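Side-chain contacts in xylose isomerase-like TIM barrel (Anabaena variabilis ATCC 29413, PDB 2QW5), which probably acts as a sugar isomerase or epimerase, holding a zinc ion and D-xylose in the mouth of a TIM barrel: residues A[13-16]-A[17-21]; A[54-57]-A[58-61]; A[65-68]-A[69-72]; A[98-101]-A[102-105]; A[108-111]-A[112-116]. All coordinates share one frame; numbering follows the deposited sequence.

Interaction 1. Residues A[13-16]-A[17-21]; sequences ISFF and MFTTN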
loop_
_atom_site.group_PDB
_atom_site.type_symbol
_atom_site.label_atom_id
_atom_site.label_comp_id
_atom_site.label_asym_id
_atom_site.label_seq_id
_atom_site.Cartn_x
_atom_site.Cartn_y
_atom_site.Cartn_z
ATOM N N ILE A 13 20.187 26.055 11.994
ATOM C CA ILE A 13 20.097 24.624 11.644
ATOM C C ILE A 13 18.746 24.054 12.041
ATOM O O ILE A 13 18.198 24.402 13.081
ATOM C CB ILE A 13 21.258 23.821 12.234
ATOM C CG1 ILE A 13 21.232 22.380 11.702
ATOM C CG2 ILE A 13 21.271 23.941 13.774
ATOM C CD1 ILE A 13 22.542 21.590 11.943
ATOM N N SER A 14 18.196 23.182 11.185
ATOM C CA SER A 14 16.933 22.524 11.464
ATOM C C SER A 14 17.038 21.405 12.516
ATOM O O SER A 14 17.940 20.591 12.461
ATOM C CB SER A 14 16.398 21.857 10.207
ATOM O OG SER A 14 15.203 21.173 10.501
ATOM N N PHE A 15 16.029 21.333 13.397
ATOM C CA PHE A 15 15.888 20.212 14.354
ATOM C C PHE A 15 15.508 18.882 13.681
ATOM O O PHE A 15 15.431 17.890 14.376
ATOM C CB PHE A 15 14.990 20.545 15.575
ATOM C CG PHE A 15 15.779 20.788 16.823
ATOM C CD1 PHE A 15 16.765 21.782 16.844
ATOM C CD2 PHE A 15 15.575 19.999 17.965
ATOM C CE1 PHE A 15 17.535 22.003 17.982
ATOM C CE2 PHE A 15 16.363 20.201 19.125
ATOM C CZ PHE A 15 17.324 21.224 19.133
ATOM N N PHE A 16 15.267 18.861 12.348
ATOM C CA PHE A 16 15.146 17.569 11.603
ATOM C C PHE A 16 16.407 16.666 11.652
ATOM O O PHE A 16 16.371 15.524 11.177
ATOM C CB PHE A 16 14.747 17.815 10.154
ATOM C CG PHE A 16 13.355 18.362 9.979
ATOM C CD1 PHE A 16 12.301 18.013 10.835
ATOM C CD2 PHE A 16 13.066 19.161 8.886
ATOM C CE1 PHE A 16 11.012 18.435 10.602
ATOM C CE2 PHE A 16 11.763 19.615 8.683
ATOM C CZ PHE A 16 10.737 19.233 9.531
HETATM N N MSE A 17 17.535 17.197 12.152
HETATM C CA MSE A 17 18.718 16.406 12.453
HETATM C C MSE A 17 18.369 15.424 13.596
HETATM O O MSE A 17 19.011 14.379 13.719
HETATM C CB MSE A 17 19.868 17.299 12.898
HETATM C CG MSE A 17 21.214 16.573 13.241
HETATM SE SE MSE A 17 21.881 15.649 11.703
HETATM C CE MSE A 17 22.881 17.063 10.970
ATOM N N PHE A 18 17.379 15.777 14.438
ATOM C CA PHE A 18 17.009 14.997 15.625
ATOM C C PHE A 18 15.579 14.494 15.727
ATOM O O PHE A 18 15.347 13.404 16.270
ATOM C CB PHE A 18 17.242 15.868 16.889
ATOM C CG PHE A 18 18.551 16.579 16.909
ATOM C CD1 PHE A 18 19.730 15.884 17.079
ATOM C CD2 PHE A 18 18.619 17.956 16.772
ATOM C CE1 PHE A 18 20.966 16.548 17.087
ATOM C CE2 PHE A 18 19.842 18.624 16.772
ATOM C CZ PHE A 18 21.024 17.918 16.948
ATOM N N THR A 19 14.607 15.278 15.242
ATOM C CA THR A 19 13.216 14.996 15.543
ATOM C C THR A 19 12.225 15.747 14.689
ATOM O O THR A 19 12.609 16.662 13.991
ATOM C CB THR A 19 12.953 15.400 17.018
ATOM O OG1 THR A 19 11.703 14.888 17.467
ATOM C CG2 THR A 19 13.017 16.933 17.214
ATOM N N THR A 20 10.969 15.307 14.712
ATOM C CA THR A 20 9.839 16.052 14.098
ATOM C C THR A 20 8.888 16.626 15.199
ATOM O O THR A 20 7.866 17.284 14.884
ATOM C CB THR A 20 9.021 15.201 13.098
ATOM O OG1 THR A 20 8.347 14.161 13.795
ATOM C CG2 THR A 20 9.890 14.621 12.039
ATOM N N ASN A 21 9.222 16.392 16.478
ATOM C CA ASN A 21 8.376 16.778 17.620
ATOM C C ASN A 21 9.221 17.314 18.780
ATOM O O ASN A 21 9.992 16.571 19.407
ATOM C CB ASN A 21 7.537 15.580 18.093
ATOM C CG ASN A 21 6.382 15.982 18.999
ATOM O OD1 ASN A 21 6.486 16.887 19.841
ATOM N ND2 ASN A 21 5.259 15.315 18.823
#

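Interaction 2. Residues A[54-57]-A[58-61]; sequences PGLP and ENYA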
loop_
_atom_site.group_PDB
_atom_site.type_symbol
_atom_site.label_atom_id
_atom_site.label_comp_id
_atom_site.label_asym_id
_atom_site.label_seq_id
_atom_site.Cartn_x
_atom_site.Cartn_y
_atom_site.Cartn_z
ATOM N N PRO A 54 1.677 18.507 14.480
ATOM C CA PRO A 54 0.238 18.787 14.579
ATOM C C PRO A 54 -0.411 18.053 15.753
ATOM O O PRO A 54 0.155 17.060 16.263
ATOM C CB PRO A 54 -0.321 18.328 13.223
ATOM C CG PRO A 54 0.688 17.383 12.701
ATOM C CD PRO A 54 1.989 17.630 13.334
ATOM N N GLY A 55 -1.547 18.576 16.192
ATOM C CA GLY A 55 -2.324 18.008 17.305
ATOM C C GLY A 55 -3.810 18.217 17.104
ATOM O O GLY A 55 -4.249 18.535 15.998
ATOM N N LEU A 56 -4.570 18.085 18.183
ATOM C CA LEU A 56 -6.031 18.181 18.153
ATOM C C LEU A 56 -6.477 19.624 18.337
ATOM O O LEU A 56 -5.852 20.359 19.095
ATOM C CB LEU A 56 -6.646 17.297 19.219
ATOM C CG LEU A 56 -6.315 15.803 19.085
ATOM C CD1 LEU A 56 -6.603 15.030 20.390
ATOM C CD2 LEU A 56 -7.080 15.224 17.887
ATOM N N PRO A 57 -7.556 20.048 17.634
ATOM C CA PRO A 57 -7.983 21.450 17.784
ATOM C C PRO A 57 -8.399 21.870 19.193
ATOM O O PRO A 57 -8.231 23.036 19.554
ATOM C CB PRO A 57 -9.142 21.593 16.799
ATOM C CG PRO A 57 -9.218 20.323 16.048
ATOM C CD PRO A 57 -8.413 19.295 16.704
ATOM N N GLU A 58 -8.906 20.935 20.003
ATOM C CA GLU A 58 -9.249 21.230 21.393
ATOM C C GLU A 58 -8.049 21.623 22.243
ATOM O O GLU A 58 -8.246 22.179 23.312
ATOM C CB GLU A 58 -9.973 20.062 22.093
ATOM C CG GLU A 58 -9.308 18.671 22.017
ATOM C CD GLU A 58 -9.830 17.816 20.833
ATOM O OE1 GLU A 58 -10.175 18.355 19.713
ATOM O OE2 GLU A 58 -9.880 16.584 21.042
ATOM N N ASN A 59 -6.831 21.328 21.784
ATOM C CA ASN A 59 -5.585 21.653 22.513
ATOM C C ASN A 59 -4.807 22.894 22.030
ATOM O O ASN A 59 -3.644 23.050 22.410
ATOM C CB ASN A 59 -4.664 20.442 22.495
ATOM C CG ASN A 59 -5.290 19.220 23.094
ATOM O OD1 ASN A 59 -6.162 19.323 23.954
ATOM N ND2 ASN A 59 -4.839 18.037 22.651
ATOM N N TYR A 60 -5.413 23.783 21.244
ATOM C CA TYR A 60 -4.683 24.993 20.811
ATOM C C TYR A 60 -4.125 25.867 21.925
ATOM O O TYR A 60 -2.935 26.274 21.860
ATOM C CB TYR A 60 -5.497 25.862 19.864
ATOM C CG TYR A 60 -5.825 25.201 18.537
ATOM C CD1 TYR A 60 -4.932 24.312 17.902
ATOM C CD2 TYR A 60 -6.969 25.566 17.838
ATOM C CE1 TYR A 60 -5.224 23.730 16.673
ATOM C CE2 TYR A 60 -7.261 24.998 16.589
ATOM C CZ TYR A 60 -6.374 24.100 16.013
ATOM O OH TYR A 60 -6.641 23.504 14.834
ATOM N N ALA A 61 -4.952 26.118 22.937
ATOM C CA ALA A 61 -4.557 26.946 24.060
ATOM C C ALA A 61 -3.451 26.243 24.860
ATOM O O ALA A 61 -2.444 26.895 25.234
ATOM C CB ALA A 61 -5.772 27.297 24.920
HETATM O O HOH W 1 -3.219 17.637 20.471
#

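Interaction 3. Residues A[65-68]-A[69-72]; sequences ENYT and NLRH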
loop_
_atom_site.group_PDB
_atom_site.type_symbol
_atom_site.label_atom_id
_atom_site.label_comp_id
_atom_site.label_asym_id
_atom_site.label_seq_id
_atom_site.Cartn_x
_atom_site.Cartn_y
_atom_site.Cartn_z
ATOM N N GLU A 65 0.567 27.591 25.475
ATOM C CA GLU A 65 1.131 27.609 26.816
ATOM C C GLU A 65 2.396 26.761 26.895
ATOM O O GLU A 65 3.395 27.207 27.427
ATOM C CB GLU A 65 0.059 27.128 27.802
ATOM C CG GLU A 65 0.471 27.087 29.256
ATOM C CD GLU A 65 -0.752 26.940 30.161
ATOM O OE1 GLU A 65 -1.553 25.984 29.935
ATOM O OE2 GLU A 65 -0.908 27.788 31.077
ATOM N N ASN A 66 2.380 25.561 26.321
ATOM C CA ASN A 66 3.583 24.709 26.346
ATOM C C ASN A 66 4.762 25.312 25.606
ATOM O O ASN A 66 5.868 25.331 26.124
ATOM C CB ASN A 66 3.290 23.309 25.792
ATOM C CG ASN A 66 2.371 22.505 26.682
ATOM O OD1 ASN A 66 2.205 22.790 27.883
ATOM N ND2 ASN A 66 1.776 21.487 26.102
ATOM N N TYR A 67 4.537 25.802 24.389
ATOM C CA TYR A 67 5.643 26.427 23.615
ATOM C C TYR A 67 6.130 27.748 24.269
ATOM O O TYR A 67 7.309 28.084 24.174
ATOM C CB TYR A 67 5.251 26.601 22.124
ATOM C CG TYR A 67 5.257 25.267 21.366
ATOM C CD1 TYR A 67 6.463 24.675 20.989
ATOM C CD2 TYR A 67 4.074 24.646 20.944
ATOM C CE1 TYR A 67 6.508 23.473 20.271
ATOM C CE2 TYR A 67 4.108 23.428 20.207
ATOM C CZ TYR A 67 5.324 22.864 19.872
ATOM O OH TYR A 67 5.382 21.682 19.181
ATOM N N THR A 68 5.216 28.483 24.914
ATOM C CA THR A 68 5.584 29.698 25.658
ATOM C C THR A 68 6.534 29.260 26.786
ATOM O O THR A 68 7.590 29.856 26.983
ATOM C CB THR A 68 4.370 30.424 26.233
ATOM O OG1 THR A 68 3.531 30.904 25.167
ATOM C CG2 THR A 68 4.820 31.616 27.128
ATOM N N ASN A 69 6.186 28.177 27.468
ATOM C CA ASN A 69 7.037 27.638 28.536
ATOM C C ASN A 69 8.378 27.120 28.024
ATOM O O ASN A 69 9.383 27.204 28.742
ATOM C CB ASN A 69 6.284 26.549 29.326
ATOM C CG ASN A 69 5.067 27.093 30.093
ATOM O OD1 ASN A 69 4.917 28.287 30.292
ATOM N ND2 ASN A 69 4.197 26.198 30.510
ATOM N N LEU A 70 8.410 26.572 26.800
ATOM C CA LEU A 70 9.659 26.137 26.183
ATOM C C LEU A 70 10.539 27.364 25.931
ATOM O O LEU A 70 11.712 27.360 26.287
ATOM C CB LEU A 70 9.431 25.319 24.878
ATOM C CG LEU A 70 10.670 24.803 24.121
ATOM C CD1 LEU A 70 11.556 23.898 25.009
ATOM C CD2 LEU A 70 10.292 24.091 22.838
ATOM N N ARG A 71 9.985 28.421 25.332
ATOM C CA ARG A 71 10.750 29.686 25.124
ATOM C C ARG A 71 11.330 30.203 26.450
ATOM O O ARG A 71 12.515 30.578 26.517
ATOM C CB ARG A 71 9.852 30.759 24.505
ATOM C CG ARG A 71 10.496 32.112 24.140
ATOM C CD ARG A 71 11.504 32.069 23.027
ATOM N NE ARG A 71 12.905 31.960 23.450
ATOM C CZ ARG A 71 13.955 32.053 22.633
ATOM N NH1 ARG A 71 13.780 32.247 21.322
ATOM N NH2 ARG A 71 15.184 31.963 23.120
ATOM N N HIS A 72 10.508 30.207 27.501
ATOM C CA HIS A 72 10.955 30.681 28.813
ATOM C C HIS A 72 12.047 29.807 29.416
ATOM O O HIS A 72 12.944 30.326 30.057
ATOM C CB HIS A 72 9.801 30.862 29.791
ATOM C CG HIS A 72 8.847 31.945 29.386
ATOM N ND1 HIS A 72 7.556 32.014 29.860
ATOM C CD2 HIS A 72 8.986 32.981 28.522
ATOM C CE1 HIS A 72 6.947 33.062 29.334
ATOM N NE2 HIS A 72 7.793 33.666 28.517
HETATM O O HOH W 2 4.542 23.444 29.589
#

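Interaction 4. Residues A[98-101]-A[102-105]; sequences SNYP and EQRQ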
loop_
_atom_site.group_PDB
_atom_site.type_symbol
_atom_site.label_atom_id
_atom_site.label_comp_id
_atom_site.label_asym_id
_atom_site.label_seq_id
_atom_site.Cartn_x
_atom_site.Cartn_y
_atom_site.Cartn_z
ATOM N N SER A 98 -9.302 22.712 0.664
ATOM C CA SER A 98 -10.494 21.873 0.609
ATOM C C SER A 98 -11.612 22.560 -0.167
ATOM O O SER A 98 -11.659 23.768 -0.220
ATOM C CB SER A 98 -11.022 21.582 2.011
ATOM O OG SER A 98 -12.254 20.871 1.974
ATOM N N ASN A 99 -12.483 21.775 -0.782
ATOM C CA ASN A 99 -13.678 22.331 -1.415
ATOM C C ASN A 99 -14.738 22.708 -0.393
ATOM O O ASN A 99 -15.671 23.401 -0.761
ATOM C CB ASN A 99 -14.332 21.340 -2.364
ATOM C CG ASN A 99 -13.522 21.082 -3.579
ATOM O OD1 ASN A 99 -12.750 21.927 -4.059
ATOM N ND2 ASN A 99 -13.717 19.895 -4.128
ATOM N N TYR A 100 -14.586 22.282 0.871
ATOM C CA TYR A 100 -15.597 22.480 1.905
ATOM C C TYR A 100 -15.252 23.676 2.812
ATOM O O TYR A 100 -14.209 23.658 3.511
ATOM C CB TYR A 100 -15.789 21.175 2.713
ATOM C CG TYR A 100 -15.957 19.986 1.785
ATOM C CD1 TYR A 100 -16.965 19.982 0.777
ATOM C CD2 TYR A 100 -15.096 18.876 1.859
ATOM C CE1 TYR A 100 -17.098 18.901 -0.124
ATOM C CE2 TYR A 100 -15.227 17.798 0.968
ATOM C CZ TYR A 100 -16.245 17.827 -0.026
ATOM O OH TYR A 100 -16.381 16.786 -0.893
ATOM N N PRO A 101 -16.121 24.717 2.816
ATOM C CA PRO A 101 -15.890 25.912 3.659
ATOM C C PRO A 101 -15.498 25.671 5.112
ATOM O O PRO A 101 -14.541 26.281 5.567
ATOM C CB PRO A 101 -17.209 26.636 3.591
ATOM C CG PRO A 101 -17.728 26.305 2.196
ATOM C CD PRO A 101 -17.343 24.857 1.994
ATOM N N GLU A 102 -16.198 24.793 5.838
ATOM C CA GLU A 102 -15.870 24.495 7.262
ATOM C C GLU A 102 -14.505 23.848 7.408
ATOM O O GLU A 102 -13.825 24.040 8.429
ATOM C CB GLU A 102 -16.950 23.611 7.937
ATOM C CG GLU A 102 -16.606 23.126 9.383
ATOM C CD GLU A 102 -17.702 22.320 10.057
ATOM O OE1 GLU A 102 -18.865 22.752 10.010
ATOM O OE2 GLU A 102 -17.395 21.277 10.673
ATOM N N GLN A 103 -14.115 23.032 6.415
ATOM C CA GLN A 103 -12.802 22.386 6.465
ATOM C C GLN A 103 -11.730 23.469 6.336
ATOM O O GLN A 103 -10.789 23.495 7.105
ATOM C CB GLN A 103 -12.613 21.328 5.361
ATOM C CG GLN A 103 -11.319 20.517 5.577
ATOM C CD GLN A 103 -11.230 19.270 4.757
ATOM O OE1 GLN A 103 -11.909 19.099 3.750
ATOM N NE2 GLN A 103 -10.325 18.404 5.152
ATOM N N ARG A 104 -11.904 24.372 5.366
ATOM C CA ARG A 104 -10.988 25.513 5.159
ATOM C C ARG A 104 -10.861 26.434 6.389
ATOM O O ARG A 104 -9.752 26.888 6.736
ATOM C CB ARG A 104 -11.425 26.344 3.948
ATOM C CG ARG A 104 -11.311 25.592 2.662
ATOM C CD ARG A 104 -11.416 26.497 1.471
ATOM N NE ARG A 104 -12.676 27.228 1.375
ATOM C CZ ARG A 104 -13.693 26.967 0.546
ATOM N NH1 ARG A 104 -13.694 25.951 -0.284
ATOM N NH2 ARG A 104 -14.756 27.743 0.566
ATOM N N GLN A 105 -11.998 26.711 7.043
ATOM C CA GLN A 105 -12.012 27.556 8.261
ATOM C C GLN A 105 -11.326 26.877 9.392
ATOM O O GLN A 105 -10.584 27.525 10.136
ATOM C CB GLN A 105 -13.416 27.948 8.670
ATOM C CG GLN A 105 -14.029 28.906 7.660
ATOM C CD GLN A 105 -13.268 30.218 7.594
ATOM O OE1 GLN A 105 -12.931 30.796 8.638
ATOM N NE2 GLN A 105 -12.955 30.667 6.381
#

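Interaction 5. Residues A[108-111]-A[112-116]; sequences LEYL and KSRVD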
loop_
_atom_site.group_PDB
_atom_site.type_symbol
_atom_site.label_atom_id
_atom_site.label_comp_id
_atom_site.label_asym_id
_atom_site.label_seq_id
_atom_site.Cartn_x
_atom_site.Cartn_y
_atom_site.Cartn_z
ATOM N N LEU A 108 -7.684 27.232 8.648
ATOM C CA LEU A 108 -7.258 28.600 9.017
ATOM C C LEU A 108 -6.991 28.733 10.519
ATOM O O LEU A 108 -5.985 29.342 10.920
ATOM C CB LEU A 108 -8.306 29.620 8.596
ATOM C CG LEU A 108 -8.024 31.119 8.787
ATOM C CD1 LEU A 108 -6.733 31.548 8.095
ATOM C CD2 LEU A 108 -9.276 31.967 8.302
ATOM N N GLU A 109 -7.875 28.163 11.338
ATOM C CA GLU A 109 -7.668 28.211 12.814
ATOM C C GLU A 109 -6.442 27.442 13.239
ATOM O O GLU A 109 -5.717 27.871 14.166
ATOM C CB GLU A 109 -8.933 27.822 13.615
ATOM C CG GLU A 109 -10.135 28.795 13.369
ATOM C CD GLU A 109 -9.861 30.318 13.747
ATOM O OE1 GLU A 109 -9.386 30.576 14.890
ATOM O OE2 GLU A 109 -10.139 31.247 12.908
ATOM N N TYR A 110 -6.213 26.302 12.583
ATOM C CA TYR A 110 -5.003 25.504 12.795
ATOM C C TYR A 110 -3.759 26.341 12.450
ATOM O O TYR A 110 -2.841 26.435 13.246
ATOM C CB TYR A 110 -5.065 24.193 11.994
ATOM C CG TYR A 110 -3.753 23.494 11.802
ATOM C CD1 TYR A 110 -3.125 22.813 12.848
ATOM C CD2 TYR A 110 -3.120 23.526 10.558
ATOM C CE1 TYR A 110 -1.895 22.176 12.655
ATOM C CE2 TYR A 110 -1.898 22.908 10.356
ATOM C CZ TYR A 110 -1.289 22.230 11.397
ATOM O OH TYR A 110 -0.071 21.618 11.129
ATOM N N LEU A 111 -3.762 26.962 11.276
ATOM C CA LEU A 111 -2.611 27.772 10.833
ATOM C C LEU A 111 -2.419 29.009 11.717
ATOM O O LEU A 111 -1.270 29.336 12.038
ATOM C CB LEU A 111 -2.700 28.097 9.349
ATOM C CG LEU A 111 -2.619 26.899 8.404
ATOM C CD1 LEU A 111 -3.076 27.247 6.923
ATOM C CD2 LEU A 111 -1.247 26.308 8.353
ATOM N N LYS A 112 -3.526 29.621 12.180
ATOM C CA LYS A 112 -3.457 30.786 13.143
ATOM C C LYS A 112 -2.864 30.364 14.476
ATOM O O LYS A 112 -2.066 31.120 15.101
ATOM C CB LYS A 112 -4.805 31.442 13.375
ATOM C CG LYS A 112 -5.381 32.249 12.188
ATOM C CD LYS A 112 -6.750 32.785 12.570
ATOM C CE LYS A 112 -7.264 33.790 11.564
ATOM N NZ LYS A 112 -8.645 34.270 11.881
ATOM N N SER A 113 -3.228 29.165 14.923
ATOM C CA SER A 113 -2.612 28.579 16.144
ATOM C C SER A 113 -1.107 28.444 15.992
ATOM O O SER A 113 -0.327 28.708 16.941
ATOM C CB SER A 113 -3.197 27.178 16.455
ATOM O OG SER A 113 -2.370 26.471 17.352
ATOM N N ARG A 114 -0.686 27.979 14.827
ATOM C CA ARG A 114 0.725 27.760 14.579
ATOM C C ARG A 114 1.434 29.100 14.441
ATOM O O ARG A 114 2.558 29.239 14.948
ATOM C CB ARG A 114 0.964 26.760 13.454
ATOM C CG ARG A 114 0.958 25.261 13.875
ATOM C CD ARG A 114 -0.198 24.769 14.750
ATOM N NE ARG A 114 0.122 23.499 15.403
ATOM C CZ ARG A 114 -0.395 23.047 16.545
ATOM N NH1 ARG A 114 -1.286 23.735 17.249
ATOM N NH2 ARG A 114 -0.013 21.858 16.985
ATOM N N VAL A 115 0.784 30.095 13.825
ATOM C CA VAL A 115 1.343 31.472 13.823
ATOM C C VAL A 115 1.550 31.924 15.328
ATOM O O VAL A 115 2.568 32.468 15.640
ATOM C CB VAL A 115 0.476 32.526 13.052
ATOM C CG1 VAL A 115 0.995 33.966 13.275
ATOM C CG2 VAL A 115 0.380 32.244 11.513
ATOM N N ASP A 116 0.547 31.733 16.201
ATOM C CA ASP A 116 0.653 32.091 17.633
ATOM C C ASP A 116 1.812 31.422 18.330
ATOM O O ASP A 116 2.536 32.061 19.093
ATOM C CB ASP A 116 -0.609 31.736 18.427
ATOM C CG ASP A 116 -1.831 32.569 18.041
ATOM O OD1 ASP A 116 -1.683 33.623 17.396
ATOM O OD2 ASP A 116 -2.945 32.172 18.447
HETATM O O HOH W 3 1.483 21.850 13.541
#

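Interaction 1. Residues A[13-16]-A[17-21]
F15 O accepts two backbone N-H groups at once, from F18 and T19, just where the chain leaves strand 11-14. F18 N lies 2.9 Å from F15 O, well above the carbonyl plane, whereas T19 N, also 2.9 Å from F15 O, sits in that plane, so the two donors arrive from different directions. Just upstream, S14 OG accepts from F16 N at 3.0 Å, an ST turn for which a short hydroxyl-bearing side chain is well suited in this buried place. F15 and F18 form a T-shaped pair: CD2 of F18 stands over the centre of the F15 ring, the planes meet at 63°, and the centroids are 5.1 Å apart. F18 CG lies beside its own backbone N (chi1 -46°), which brings the ring back against F15. T19 works with both ends: its methyl CG2 lies at the edge of the F15 ring, 4.1 Å from F15 CD2, while T19 OG1 accepts from N21 N at 3.1 Å in a second ST turn. A valine here would keep a methyl beside F15 but would probably leave the N-H of N21 without its acceptor and the loop less firmly bent. F16 meets the loop differently, with CD1 at the ring edge 3.4 Å from T19 O. Its ring stacks on F283, and its side chain comes within about 4 Å of the bound D-xylose and of the zinc ligand E281. The turn thus follows the first strand of the TIM barrel at its C-terminal end, the end where such barrels carry their active sites.

Interaction 2. Residues A[54-57]-A[58-61]
P57 lays its CA and carbonyl oxygen over one face of the Y60 ring in the turn leading into helix 60-76. P57 CA sits 3.8 Å from the centroid of the Y60 ring, 18° off its normal, a CH-pi contact; P57 O lies over the same face nearer the rim, 3.3 Å from Y60 CD2. Y60 has CG beside its own N and opposite its carbonyl carbon (chi1 -64°), which folds the ring back under the proline so that CZ meets P57 CB at 3.8 Å. An alanine in place of Y60 would probably lose the CH-pi contact with P57 and leave a gap between this turn and helix 101-120, on which the ring also packs. E58 takes the less common first torsion, with CG between N and carbonyl carbon (chi1 52°), and a bend at chi2 doubles the chain back. Its carboxylate runs alongside L56, with CD 3.6 Å from L56 CB. The backbone turn is closed by N59 N to L56 O at 3.0 Å. N59, at the N-cap position, turns its amide to a water instead of capping the helix: N59 ND2 and L56 N each give to it at 2.7 Å. Having no N-H and a restricted phi, P57 suits the turn just ahead of the helix. Chemically this is a surface turn shaped by backbone bonds, backed by a CH-pi contact and bridged by one water.

Interaction 3. Residues A[65-68]-A[69-72]
T68 and H72, one helical turn apart, make the closest side-chain contact here, running side by side with CG2 of T68 3.4 Å from CE1 of H72, though the histidine is exposed. The imidazole lies with one face over T68 O, which is 3.4 Å from H72 CG, nearer the rim than the centre. T68 places its methyl opposite the backbone N and its OG1 beside it (chi1 -64°); the methyl is thus free to meet the ring, while OG1 bonds L64 O, one turn back. A beta-branched threonine can serve both ends in this way. On another flank, Y67 and L70 are buried, with Y67 CD1 4.3 Å from L70 CD2, a lighter touch; Y67 also packs on P24, and L70 on R30. Helix 60-76 is the crossover of the beta-alpha-beta unit that joins strands 47-51 and 83-87 of the TIM barrel, and Y67 is buried against I52 and against I117 of helix 101-120. R71 is buried too, its guanidinium salt-bridged to D75 and hydrogen-bonded to V82 O and L121 O. The flank of E65 and N69 is looser between side chains. E65 and N69 run in the same direction, yet E65 CG and N69 ND2 stay 4.0 Å apart, with the carboxylate and amide planes 32° apart. N69 lays its amide back over the helix (chi1 -65°), bringing CG to 3.1 Å from E65 O. A water links the side chains here: it gives to N66 OD1 at 3.0 Å and accepts from N69 ND2 at 2.9 Å, a bridge that suits short amides.

Interaction 4. Residues A[98-101]-A[102-105]
S98 and Q103 meet through a short hydrogen bond at the start of helix 101-120: S98 OG gives to Q103 OE1 at 2.5 Å. The same OG accepts from Y100 N at 2.9 Å, which makes an ST turn just before the helix, with Y100 at the N-cap position. Serine fits because one small hydroxyl can both give and receive. The second grip on this turn is R104, whose NH1 gives to S98 O at 3.0 Å along a nearly straight line (166°), with that oxygen in the guanidinium plane. R104 bends at chi3 (-60°), which lays one face of the guanidinium against P101; CA of P101 sits 3.7 Å above that plane, and P101 CG lies 3.7 Å from R104 NH2. P101 thus sits against the guanidinium in the first turn, where no N-H is needed. Helical bonds begin at once, with Y100 O accepting R104 N at 3.0 Å. Farther out, Q103 NE2 gives to T93 O, which fixes which way the amide is turned, and R104 packs on N161 and I165 of helix 148-176. The face carrying Y100 and Q103 meets the second subunit, where Y100 packs on Q103 of that chain and Q103 on its Y100. Within the turn, Q103 OE1 also lies at the edge of the Y100 ring, 3.7 Å from Y100 CD2, with amide and ring planes only 5° apart.

Interaction 5. Residues A[108-111]-A[112-116]
The Y110 ring and the R114 guanidinium, one helical turn apart, lie with their planes 32° apart. Y110 CD1 sits over one face of the guanidinium, while seen from the ring R114 NE approaches obliquely, 3.7 Å from Y110 CE1. The Y110 ring also stacks on F94. At the guanidinium edges, both in its plane, are S113 OG, which accepts from R114 NH1 at 2.9 Å, and a water, which accepts from R114 NE at 2.8 Å. That water gives to Y110 OH at 2.9 Å, so it closes a loop between ring and arginine; Y110 OH also bonds G89 O. An arginine suits this buried place because its several N-H groups find partners on different sides, NH1 pairing with D63 and NH2 with A53 O. Farther back, K112 starts beside its own N (chi1 -71°) and runs out extended, so its methylene CE rests 3.9 Å from L108 CG while NZ reaches E109 OE2 at 3.5 Å, a long salt bridge. E109 bends at chi2 to meet it. Lysine suits the place because its methylenes pack on the leucine while its ammonium pairs with the glutamate. Helix 101-120 is the crossover between strands 83-87 and 125-128 of the barrel: Y110 and R114 face helix 60-76 through Y60, L111 and V115 pack on L169 of helix 148-176, and R114 and V115 reach M126 on strand 125-128.

Interactions 1 and 5 are the buried contacts; interactions 2 and 4 lie at the surface, and interaction 3 is partly buried. Two helices carry four of them: interactions 2 and 3 follow one another along helix 60-76, and interactions 4 and 5 along helix 101-120. The helices meet where interaction 2 touches interaction 5, Y60 OH packing 3.3 Å from Y110 CA. At the helix starts prolines and turn bonds recur, with a water in interaction 2 and side-chain bonds in interaction 4; mid-helix, interaction 3 divides between buried packing and a water-linked flank, while interaction 5 buries an arginine with its polar partners. Interaction 1 alone includes strand residues, and it is aromatic, with F16 near the bound sugar and zinc.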